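Local structure of E1 (Kluyveromyces marxianus, 3VX6) at residues L58-R63 / I121-I126; C95-F100 / Y137-M142; Q106-R111 / P143-D148. The protein activates the ubiquitin-like proteins ATG12 and ATG8 for conjugation as the E1-like enzyme Atg7 of autophagy, represented here by its N-terminal region. All coordinates share one frame; numbering follows the deposited sequence.

Contact 1 (L58-R63 / I121-I126); sequences LAISLR and ISFYMI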
loop_
_atom_site.group_PDB
_atom_site.type_symbol
_atom_site.label_atom_id
_atom_site.label_comp_id
_atom_site.label_asym_id
_atom_site.label_seq_id
_atom_site.Cartn_x
_atom_site.Cartn_y
_atom_site.Cartn_z
ATOM N N LEU A 58 -7.044 4.559 3.978
ATOM C CA LEU A 58 -6.510 5.470 2.991
ATOM C C LEU A 58 -7.420 5.354 1.798
ATOM O O LEU A 58 -7.891 4.264 1.464
ATOM C CB LEU A 58 -5.098 5.061 2.582
ATOM C CG LEU A 58 -4.546 5.861 1.405
ATOM C CD1 LEU A 58 -4.295 7.290 1.851
ATOM C CD2 LEU A 58 -3.276 5.218 0.893
ATOM N N ALA A 59 -7.690 6.483 1.166
ATOM C CA ALA A 59 -8.542 6.460 -0.000
ATOM C C ALA A 59 -7.639 6.579 -1.185
ATOM O O ALA A 59 -6.902 7.563 -1.318
ATOM C CB ALA A 59 -9.517 7.621 0.016
ATOM N N ILE A 60 -7.656 5.550 -2.018
ATOM C CA ILE A 60 -6.879 5.584 -3.238
ATOM C C ILE A 60 -7.901 6.179 -4.200
ATOM O O ILE A 60 -8.809 5.485 -4.661
ATOM C CB ILE A 60 -6.461 4.158 -3.725
ATOM C CG1 ILE A 60 -5.368 3.582 -2.814
ATOM C CG2 ILE A 60 -5.990 4.211 -5.181
ATOM C CD1 ILE A 60 -4.078 4.360 -2.814
ATOM N N SER A 61 -7.793 7.479 -4.450
ATOM C CA SER A 61 -8.715 8.123 -5.372
ATOM C C SER A 61 -8.073 8.243 -6.741
ATOM O O SER A 61 -7.173 9.051 -6.974
ATOM C CB SER A 61 -9.148 9.488 -4.852
ATOM O OG SER A 61 -10.252 9.338 -3.982
ATOM N N LEU A 62 -8.551 7.396 -7.636
ATOM C CA LEU A 62 -8.059 7.347 -8.986
ATOM C C LEU A 62 -9.014 8.113 -9.874
ATOM O O LEU A 62 -10.123 7.670 -10.139
ATOM C CB LEU A 62 -7.957 5.890 -9.443
ATOM C CG LEU A 62 -7.012 5.011 -8.629
ATOM C CD1 LEU A 62 -7.004 3.602 -9.188
ATOM C CD2 LEU A 62 -5.627 5.607 -8.669
ATOM N N ARG A 63 -8.578 9.284 -10.308
ATOM C CA ARG A 63 -9.373 10.121 -11.182
ATOM C C ARG A 63 -8.614 10.031 -12.486
ATOM O O ARG A 63 -7.805 9.129 -12.672
ATOM C CB ARG A 63 -9.369 11.567 -10.682
ATOM C CG ARG A 63 -9.393 11.703 -9.166
ATOM C CD ARG A 63 -9.159 13.145 -8.712
ATOM N NE ARG A 63 -8.892 13.241 -7.272
ATOM C CZ ARG A 63 -9.717 12.815 -6.311
ATOM N NH1 ARG A 63 -10.882 12.249 -6.620
ATOM N NH2 ARG A 63 -9.385 12.964 -5.032
ATOM N N ILE A 121 5.427 -0.297 0.072
ATOM C CA ILE A 121 4.043 0.130 -0.086
ATOM C C ILE A 121 3.723 0.568 -1.497
ATOM O O ILE A 121 4.378 1.447 -2.045
ATOM C CB ILE A 121 3.699 1.305 0.857
ATOM C CG1 ILE A 121 3.642 0.804 2.298
ATOM C CG2 ILE A 121 2.368 1.946 0.439
ATOM C CD1 ILE A 121 3.268 1.867 3.283
ATOM N N SER A 122 2.701 -0.050 -2.072
ATOM C CA SER A 122 2.269 0.284 -3.415
ATOM C C SER A 122 0.893 -0.308 -3.700
ATOM O O SER A 122 0.357 -1.080 -2.915
ATOM C CB SER A 122 3.276 -0.245 -4.427
ATOM O OG SER A 122 2.993 0.255 -5.712
ATOM N N PHE A 123 0.298 0.084 -4.812
ATOM C CA PHE A 123 -0.978 -0.492 -5.172
ATOM C C PHE A 123 -0.900 -0.882 -6.627
ATOM O O PHE A 123 -0.235 -0.229 -7.427
ATOM C CB PHE A 123 -2.140 0.464 -4.929
ATOM C CG PHE A 123 -2.128 1.676 -5.792
ATOM C CD1 PHE A 123 -1.272 2.733 -5.516
ATOM C CD2 PHE A 123 -3.036 1.798 -6.841
ATOM C CE1 PHE A 123 -1.324 3.902 -6.267
ATOM C CE2 PHE A 123 -3.100 2.958 -7.599
ATOM C CZ PHE A 123 -2.247 4.014 -7.314
ATOM N N TYR A 124 -1.571 -1.977 -6.938
ATOM C CA TYR A 124 -1.603 -2.547 -8.266
ATOM C C TYR A 124 -3.065 -2.750 -8.642
ATOM O O TYR A 124 -3.891 -3.182 -7.828
ATOM C CB TYR A 124 -0.869 -3.885 -8.249
ATOM C CG TYR A 124 0.565 -3.782 -7.769
ATOM C CD1 TYR A 124 1.615 -3.628 -8.680
ATOM C CD2 TYR A 124 0.876 -3.821 -6.399
ATOM C CE1 TYR A 124 2.938 -3.520 -8.246
ATOM C CE2 TYR A 124 2.202 -3.709 -5.950
ATOM C CZ TYR A 124 3.230 -3.561 -6.886
ATOM O OH TYR A 124 4.550 -3.465 -6.489
ATOM N N MET A 125 -3.395 -2.424 -9.878
ATOM C CA MET A 125 -4.760 -2.574 -10.320
ATOM C C MET A 125 -4.779 -3.395 -11.586
ATOM O O MET A 125 -3.977 -3.171 -12.470
ATOM C CB MET A 125 -5.370 -1.195 -10.587
ATOM C CG MET A 125 -6.814 -1.234 -11.025
ATOM S SD MET A 125 -7.463 0.407 -11.356
ATOM C CE MET A 125 -8.417 0.054 -12.827
ATOM N N ILE A 126 -5.649 -4.387 -11.652
ATOM C CA ILE A 126 -5.768 -5.147 -12.881
ATOM C C ILE A 126 -7.143 -4.733 -13.354
ATOM O O ILE A 126 -8.028 -4.442 -12.546
ATOM C CB ILE A 126 -5.710 -6.678 -12.682
ATOM C CG1 ILE A 126 -6.728 -7.124 -11.627
ATOM C CG2 ILE A 126 -4.275 -7.090 -12.354
ATOM C CD1 ILE A 126 -6.886 -8.638 -11.501
#

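Contact 2 (C95-F100 / Y137-M142); sequences CNKIQF and YYWICM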
loop_
_atom_site.group_PDB
_atom_site.type_symbol
_atom_site.label_atom_id
_atom_site.label_comp_id
_atom_site.label_asym_id
_atom_site.label_seq_id
_atom_site.Cartn_x
_atom_site.Cartn_y
_atom_site.Cartn_z
ATOM N N CYS A 95 -6.813 -14.299 -15.213
ATOM C CA CYS A 95 -5.588 -13.838 -14.585
ATOM C C CYS A 95 -5.425 -14.525 -13.244
ATOM O O CYS A 95 -6.280 -14.385 -12.373
ATOM C CB CYS A 95 -5.612 -12.328 -14.354
ATOM S SG CYS A 95 -4.301 -11.792 -13.221
ATOM N N ASN A 96 -4.347 -15.281 -13.075
ATOM C CA ASN A 96 -4.109 -15.946 -11.797
ATOM C C ASN A 96 -3.865 -14.828 -10.776
ATOM O O ASN A 96 -2.720 -14.427 -10.532
ATOM C CB ASN A 96 -2.876 -16.844 -11.885
ATOM C CG ASN A 96 -2.724 -17.739 -10.681
ATOM O OD1 ASN A 96 -2.865 -17.295 -9.547
ATOM N ND2 ASN A 96 -2.427 -19.010 -10.919
ATOM N N LYS A 97 -4.947 -14.318 -10.195
ATOM C CA LYS A 97 -4.840 -13.227 -9.235
ATOM C C LYS A 97 -3.906 -13.518 -8.071
ATOM O O LYS A 97 -3.202 -12.625 -7.620
ATOM C CB LYS A 97 -6.222 -12.825 -8.699
ATOM C CG LYS A 97 -7.064 -12.005 -9.673
ATOM C CD LYS A 97 -7.761 -12.900 -10.668
ATOM C CE LYS A 97 -8.462 -12.115 -11.754
ATOM N NZ LYS A 97 -9.254 -13.038 -12.620
ATOM N N ILE A 98 -3.896 -14.757 -7.590
ATOM C CA ILE A 98 -3.039 -15.127 -6.469
ATOM C C ILE A 98 -1.547 -15.137 -6.830
ATOM O O ILE A 98 -0.698 -14.653 -6.066
ATOM C CB ILE A 98 -3.448 -16.506 -5.898
ATOM C CG1 ILE A 98 -2.225 -17.218 -5.337
ATOM C CG2 ILE A 98 -4.140 -17.328 -6.960
ATOM C CD1 ILE A 98 -2.524 -18.583 -4.809
ATOM N N GLN A 99 -1.225 -15.690 -7.989
ATOM C CA GLN A 99 0.156 -15.722 -8.428
ATOM C C GLN A 99 0.625 -14.284 -8.654
ATOM O O GLN A 99 1.782 -13.930 -8.392
ATOM C CB GLN A 99 0.266 -16.515 -9.724
ATOM C CG GLN A 99 1.669 -16.593 -10.306
ATOM C CD GLN A 99 2.701 -17.060 -9.290
ATOM O OE1 GLN A 99 2.463 -18.002 -8.522
ATOM N NE2 GLN A 99 3.861 -16.409 -9.288
ATOM N N PHE A 100 -0.297 -13.454 -9.127
ATOM C CA PHE A 100 0.002 -12.063 -9.414
ATOM C C PHE A 100 0.332 -11.275 -8.171
ATOM O O PHE A 100 1.358 -10.615 -8.101
ATOM C CB PHE A 100 -1.180 -11.413 -10.149
ATOM C CG PHE A 100 -1.089 -9.921 -10.249
ATOM C CD1 PHE A 100 -1.496 -9.112 -9.188
ATOM C CD2 PHE A 100 -0.593 -9.319 -11.404
ATOM C CE1 PHE A 100 -1.409 -7.722 -9.273
ATOM C CE2 PHE A 100 -0.500 -7.937 -11.499
ATOM C CZ PHE A 100 -0.909 -7.131 -10.430
ATOM N N TYR A 137 -14.300 -3.547 -15.970
ATOM C CA TYR A 137 -14.035 -4.497 -14.907
ATOM C C TYR A 137 -12.646 -4.191 -14.338
ATOM O O TYR A 137 -11.689 -4.025 -15.088
ATOM C CB TYR A 137 -14.062 -5.913 -15.476
ATOM C CG TYR A 137 -15.322 -6.226 -16.256
ATOM C CD1 TYR A 137 -16.284 -7.104 -15.750
ATOM C CD2 TYR A 137 -15.572 -5.618 -17.492
ATOM C CE1 TYR A 137 -17.468 -7.367 -16.456
ATOM C CE2 TYR A 137 -16.755 -5.872 -18.204
ATOM C CZ TYR A 137 -17.693 -6.744 -17.677
ATOM O OH TYR A 137 -18.865 -6.968 -18.356
ATOM N N TYR A 138 -12.526 -4.084 -13.022
ATOM C CA TYR A 138 -11.220 -3.824 -12.437
ATOM C C TYR A 138 -11.077 -4.407 -11.056
ATOM O O TYR A 138 -12.057 -4.767 -10.401
ATOM C CB TYR A 138 -10.921 -2.338 -12.363
ATOM C CG TYR A 138 -11.855 -1.573 -11.479
ATOM C CD1 TYR A 138 -13.180 -1.384 -11.850
ATOM C CD2 TYR A 138 -11.405 -0.991 -10.290
ATOM C CE1 TYR A 138 -14.039 -0.632 -11.074
ATOM C CE2 TYR A 138 -12.257 -0.229 -9.497
ATOM C CZ TYR A 138 -13.578 -0.053 -9.899
ATOM O OH TYR A 138 -14.454 0.701 -9.149
ATOM N N TRP A 139 -9.828 -4.490 -10.621
ATOM C CA TRP A 139 -9.515 -5.036 -9.328
ATOM C C TRP A 139 -8.231 -4.410 -8.831
ATOM O O TRP A 139 -7.183 -4.510 -9.477
ATOM C CB TRP A 139 -9.342 -6.538 -9.439
ATOM C CG TRP A 139 -9.662 -7.245 -8.183
ATOM C CD1 TRP A 139 -9.845 -6.690 -6.950
ATOM C CD2 TRP A 139 -9.864 -8.650 -8.027
ATOM N NE1 TRP A 139 -10.152 -7.664 -6.038
ATOM C CE2 TRP A 139 -10.171 -8.878 -6.672
ATOM C CE3 TRP A 139 -9.813 -9.741 -8.903
ATOM C CZ2 TRP A 139 -10.429 -10.153 -6.169
ATOM C CZ3 TRP A 139 -10.070 -11.008 -8.402
ATOM C CH2 TRP A 139 -10.375 -11.203 -7.045
ATOM N N ILE A 140 -8.311 -3.753 -7.682
ATOM C CA ILE A 140 -7.137 -3.121 -7.118
ATOM C C ILE A 140 -6.668 -3.920 -5.923
ATOM O O ILE A 140 -7.470 -4.564 -5.238
ATOM C CB ILE A 140 -7.432 -1.682 -6.673
ATOM C CG1 ILE A 140 -7.969 -0.877 -7.858
ATOM C CG2 ILE A 140 -6.167 -1.038 -6.129
ATOM C CD1 ILE A 140 -8.295 0.575 -7.538
ATOM N N CYS A 141 -5.357 -3.901 -5.702
ATOM C CA CYS A 141 -4.757 -4.591 -4.574
ATOM C C CYS A 141 -3.552 -3.788 -4.125
ATOM O O CYS A 141 -2.889 -3.132 -4.923
ATOM C CB CYS A 141 -4.309 -6.007 -4.948
ATOM S SG CYS A 141 -2.722 -6.133 -5.822
ATOM N N MET A 142 -3.309 -3.803 -2.827
ATOM C CA MET A 142 -2.151 -3.134 -2.264
ATOM C C MET A 142 -1.505 -4.318 -1.558
ATOM O O MET A 142 -1.919 -4.690 -0.464
ATOM C CB MET A 142 -2.582 -2.063 -1.269
ATOM C CG MET A 142 -1.431 -1.240 -0.747
ATOM S SD MET A 142 -2.026 0.016 0.343
ATOM C CE MET A 142 -2.173 1.433 -0.740
#

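Contact 3 (Q106-R111 / P143-D148); sequences QELLQR and PSFQSD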
loop_
_atom_site.group_PDB
_atom_site.type_symbol
_atom_site.label_atom_id
_atom_site.label_comp_id
_atom_site.label_asym_id
_atom_site.label_seq_id
_atom_site.Cartn_x
_atom_site.Cartn_y
_atom_site.Cartn_z
ATOM N N GLN A 106 6.591 -10.326 -3.513
ATOM C CA GLN A 106 8.002 -10.661 -3.371
ATOM C C GLN A 106 8.890 -9.505 -3.793
ATOM O O GLN A 106 10.007 -9.357 -3.289
ATOM C CB GLN A 106 8.350 -11.893 -4.212
ATOM C CG GLN A 106 7.654 -13.152 -3.742
ATOM C CD GLN A 106 7.877 -14.342 -4.670
ATOM O OE1 GLN A 106 7.689 -14.244 -5.885
ATOM N NE2 GLN A 106 8.259 -15.481 -4.091
ATOM N N GLU A 107 8.392 -8.692 -4.720
ATOM C CA GLU A 107 9.146 -7.558 -5.229
ATOM C C GLU A 107 9.212 -6.466 -4.179
ATOM O O GLU A 107 10.241 -5.832 -3.994
ATOM C CB GLU A 107 8.494 -7.014 -6.499
ATOM C CG GLU A 107 8.341 -8.039 -7.606
ATOM C CD GLU A 107 7.405 -7.569 -8.719
ATOM O OE1 GLU A 107 7.179 -8.364 -9.657
ATOM O OE2 GLU A 107 6.894 -6.417 -8.656
ATOM N N LEU A 108 8.103 -6.235 -3.497
ATOM C CA LEU A 108 8.082 -5.218 -2.466
ATOM C C LEU A 108 9.027 -5.677 -1.359
ATOM O O LEU A 108 9.771 -4.875 -0.797
ATOM C CB LEU A 108 6.655 -5.024 -1.950
ATOM C CG LEU A 108 5.684 -4.527 -3.030
ATOM C CD1 LEU A 108 4.271 -4.675 -2.555
ATOM C CD2 LEU A 108 5.983 -3.091 -3.391
ATOM N N LEU A 109 9.011 -6.973 -1.066
ATOM C CA LEU A 109 9.886 -7.549 -0.053
ATOM C C LEU A 109 11.339 -7.190 -0.361
ATOM O O LEU A 109 12.051 -6.623 0.472
ATOM C CB LEU A 109 9.728 -9.062 -0.050
ATOM C CG LEU A 109 10.814 -9.869 0.652
ATOM C CD1 LEU A 109 10.908 -9.457 2.100
ATOM C CD2 LEU A 109 10.485 -11.344 0.537
ATOM N N GLN A 110 11.769 -7.537 -1.570
ATOM C CA GLN A 110 13.117 -7.255 -2.033
ATOM C C GLN A 110 13.422 -5.771 -1.831
ATOM O O GLN A 110 14.348 -5.414 -1.108
ATOM C CB GLN A 110 13.246 -7.617 -3.521
ATOM C CG GLN A 110 14.654 -7.462 -4.086
ATOM C CD GLN A 110 15.664 -8.325 -3.343
ATOM O OE1 GLN A 110 15.739 -9.541 -3.548
ATOM N NE2 GLN A 110 16.431 -7.702 -2.455
ATOM N N ARG A 111 12.624 -4.910 -2.457
ATOM C CA ARG A 111 12.823 -3.468 -2.359
ATOM C C ARG A 111 12.933 -2.937 -0.938
ATOM O O ARG A 111 13.724 -2.045 -0.677
ATOM C CB ARG A 111 11.717 -2.727 -3.118
ATOM C CG ARG A 111 11.816 -2.965 -4.605
ATOM C CD ARG A 111 10.878 -2.129 -5.452
ATOM N NE ARG A 111 11.315 -2.196 -6.847
ATOM C CZ ARG A 111 12.395 -1.573 -7.324
ATOM N NH1 ARG A 111 13.143 -0.821 -6.522
ATOM N NH2 ARG A 111 12.749 -1.720 -8.596
ATOM N N PRO A 143 -0.501 -4.942 -2.193
ATOM C CA PRO A 143 0.173 -6.097 -1.618
ATOM C C PRO A 143 0.579 -5.971 -0.176
ATOM O O PRO A 143 1.228 -5.013 0.243
ATOM C CB PRO A 143 1.357 -6.306 -2.550
ATOM C CG PRO A 143 0.825 -5.860 -3.830
ATOM C CD PRO A 143 0.175 -4.556 -3.434
ATOM N N SER A 144 0.145 -6.975 0.568
ATOM C CA SER A 144 0.396 -7.117 1.985
ATOM C C SER A 144 1.009 -8.510 2.113
ATOM O O SER A 144 0.314 -9.521 2.035
ATOM C CB SER A 144 -0.922 -7.034 2.753
ATOM O OG SER A 144 -0.757 -7.527 4.069
ATOM N N PHE A 145 2.321 -8.561 2.285
ATOM C CA PHE A 145 2.997 -9.839 2.400
ATOM C C PHE A 145 3.483 -10.111 3.804
ATOM O O PHE A 145 3.584 -9.209 4.635
ATOM C CB PHE A 145 4.182 -9.887 1.454
ATOM C CG PHE A 145 5.086 -8.704 1.576
ATOM C CD1 PHE A 145 4.823 -7.536 0.865
ATOM C CD2 PHE A 145 6.204 -8.753 2.406
ATOM C CE1 PHE A 145 5.667 -6.437 0.978
ATOM C CE2 PHE A 145 7.046 -7.666 2.525
ATOM C CZ PHE A 145 6.783 -6.505 1.812
ATOM N N GLN A 146 3.797 -11.377 4.042
ATOM C CA GLN A 146 4.277 -11.851 5.326
ATOM C C GLN A 146 4.759 -13.284 5.160
ATOM O O GLN A 146 4.491 -13.928 4.148
ATOM C CB GLN A 146 3.143 -11.840 6.334
ATOM C CG GLN A 146 2.012 -12.765 5.952
ATOM C CD GLN A 146 1.089 -13.030 7.105
ATOM O OE1 GLN A 146 0.338 -12.154 7.532
ATOM N NE2 GLN A 146 1.146 -14.242 7.633
ATOM N N SER A 147 5.474 -13.787 6.158
ATOM C CA SER A 147 5.943 -15.161 6.113
ATOM C C SER A 147 4.714 -16.062 6.246
ATOM O O SER A 147 3.781 -15.752 6.987
ATOM C CB SER A 147 6.913 -15.418 7.268
ATOM O OG SER A 147 7.237 -16.795 7.364
ATOM N N ASP A 148 4.715 -17.176 5.524
ATOM C CA ASP A 148 3.597 -18.120 5.556
ATOM C C ASP A 148 3.348 -18.689 6.959
ATOM O O ASP A 148 4.211 -19.350 7.541
ATOM C CB ASP A 148 3.867 -19.264 4.575
ATOM C CG ASP A 148 2.601 -19.783 3.923
ATOM O OD1 ASP A 148 2.695 -20.741 3.123
ATOM O OD2 ASP A 148 1.514 -19.230 4.204
#

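Contact 1 (L58-R63 / I121-I126)
The F123 ring carries I60 on one face: CG2 of I60 stands 4.3 Å from the ring centroid, 22° off the normal, a CH-pi contact displaced toward CE2. L62 comes to the same end of the ring at a slant, its CD2 lying 3.8 Å from F123 CE2 and a little farther from CZ. The two branches of L62 divide their work, because CD1 reaches on past the phenyl to lie 3.9 Å from the sulfur SD of M125. M125 holds CG anti to its backbone N (chi1 -179°) and stays extended through chi2, which carries SD out to that methyl. The contact is wholly apolar and all four of these side chains are buried.

The two strands belong to different sheets, their short axes 10.9 Å apart at closest approach and inclined by 49°, so side chains rather than backbones fill the space between them. Strand 59-62 pairs in parallel with strand 16-19, while strand 123-130 sits between strands 78-86 and 135-144 of the larger sheet. Strand 40-47 adds L44 and T46 against F123, and F23 of helix 21-33 touches both L62 and M125.

Contact 2 (C95-F100 / Y137-M142)
K97 lays the aliphatic part of its side chain against the six-membered ring of W139, with CG 3.4 Å from CZ3, and the two side chains cross at about a right angle. The lysine meets the indole obliquely along the CE3-CZ3 bond, where K97 CE returns to the same stretch at 3.9 Å from W139 CE3, so CG and CE both border that part of the ring. One turn further along the helix, F100 meets C141: the sulfur SG lies 4.0 Å from F100 CE1, in the plane of the phenyl and 5.4 Å from its centroid, a sulfur-aromatic contact at the ring edge. F100 has CG anti to the backbone N (chi1 168°), which turns the ring toward the strand and brings CE1 to the cysteine.

The polar ends are held by a second shell. The ammonium NZ of K97 gives a hydrogen bond to F92 O and also makes a cation-pi contact with the F92 ring, while W139 NE1 is bonded to E263 O. W262 works on both halves of the contact, bonding through NE1 to K97 O and meeting the rings of W139 and F100. At the start of the helix N96 occupies the N-cap position and accepts from Q99 N through its side chain, although its OD1 is not securely placed; the backbone bond from F100 N to N96 O, 3.0 Å, begins the helical pattern.

Helix 97-114, entered just after the short helix 89-94, thus rests its first turn on strand 135-144, which runs antiparallel to strand 123-130. L84 of strand 78-86 also touches F100, while W139 leans on I126 of strand 123-130 and on P272.

Contact 3 (Q106-R111 / P143-D148)
F145 points its phenyl ring at the side of helix 97-114, where the far end of the ring meets two consecutive residues. CE1 lies 3.4 Å from L108 CB, and CZ is 3.7 Å from L109 N, both approached at a slant to the ring plane. Next to CZ, the rim atom CE2 of F145 lies 4.0 Å from L109 CB. The phenylalanine has CG between its own backbone N and carbonyl carbon (chi1 51°), the crowded position, and that turn sends the ring toward the helix. L108 is shared: its CB belongs to F145, whereas its branch CD1 goes to the proline and lies 3.3 Å from P143 CB, with P143 CG next nearest. The leucine and proline side chains cross at about a right angle.

Around this apolar core N217 of helix 215-225 spans the backbone, giving ND2 to P143 O and taking F145 N on OD1. V221 of the same helix touches F145, so the phenylalanine touches two helices. With an alanine here the ring would be gone, and L108 and L109 would probably be left facing a gap, with V221 also deprived of its aromatic neighbour.

Y124 of strand 123-130 touches both L108 and P143, and I101 and K104 add contacts of helix 97-114 to the proline. The arrangement is that of a helix packed on one face of a beta sheet: helix 97-114 lies in the beta-alpha-beta crossover that joins the parallel neighbours 78-86 and 123-130, and here, through P143, it also meets the adjoining strand 135-144.

In the fold
From the N terminus, the first of the six segments is 58-63, and contact 1 closes its loop when the chain reaches 121-126, having passed strand 78-86 and helices 89-94 and 97-114. Segments 95-100 and 106-111 lie inside that loop but find their partners beyond it, when the chain returns along strand 135-144: contact 2 closes at 137-142 and contact 3 at 143-148. Contacts 2 and 3 thus each cross contact 1 and also cross each other; none nests. Probable hydrogen bonds, I126 O to W139 N and Y124 N to C141 O, join strands 123-130 and 135-144. Contact 1 joins the small sheet to the large one; contacts 2 and 3 fasten two parts of one helix along one strand.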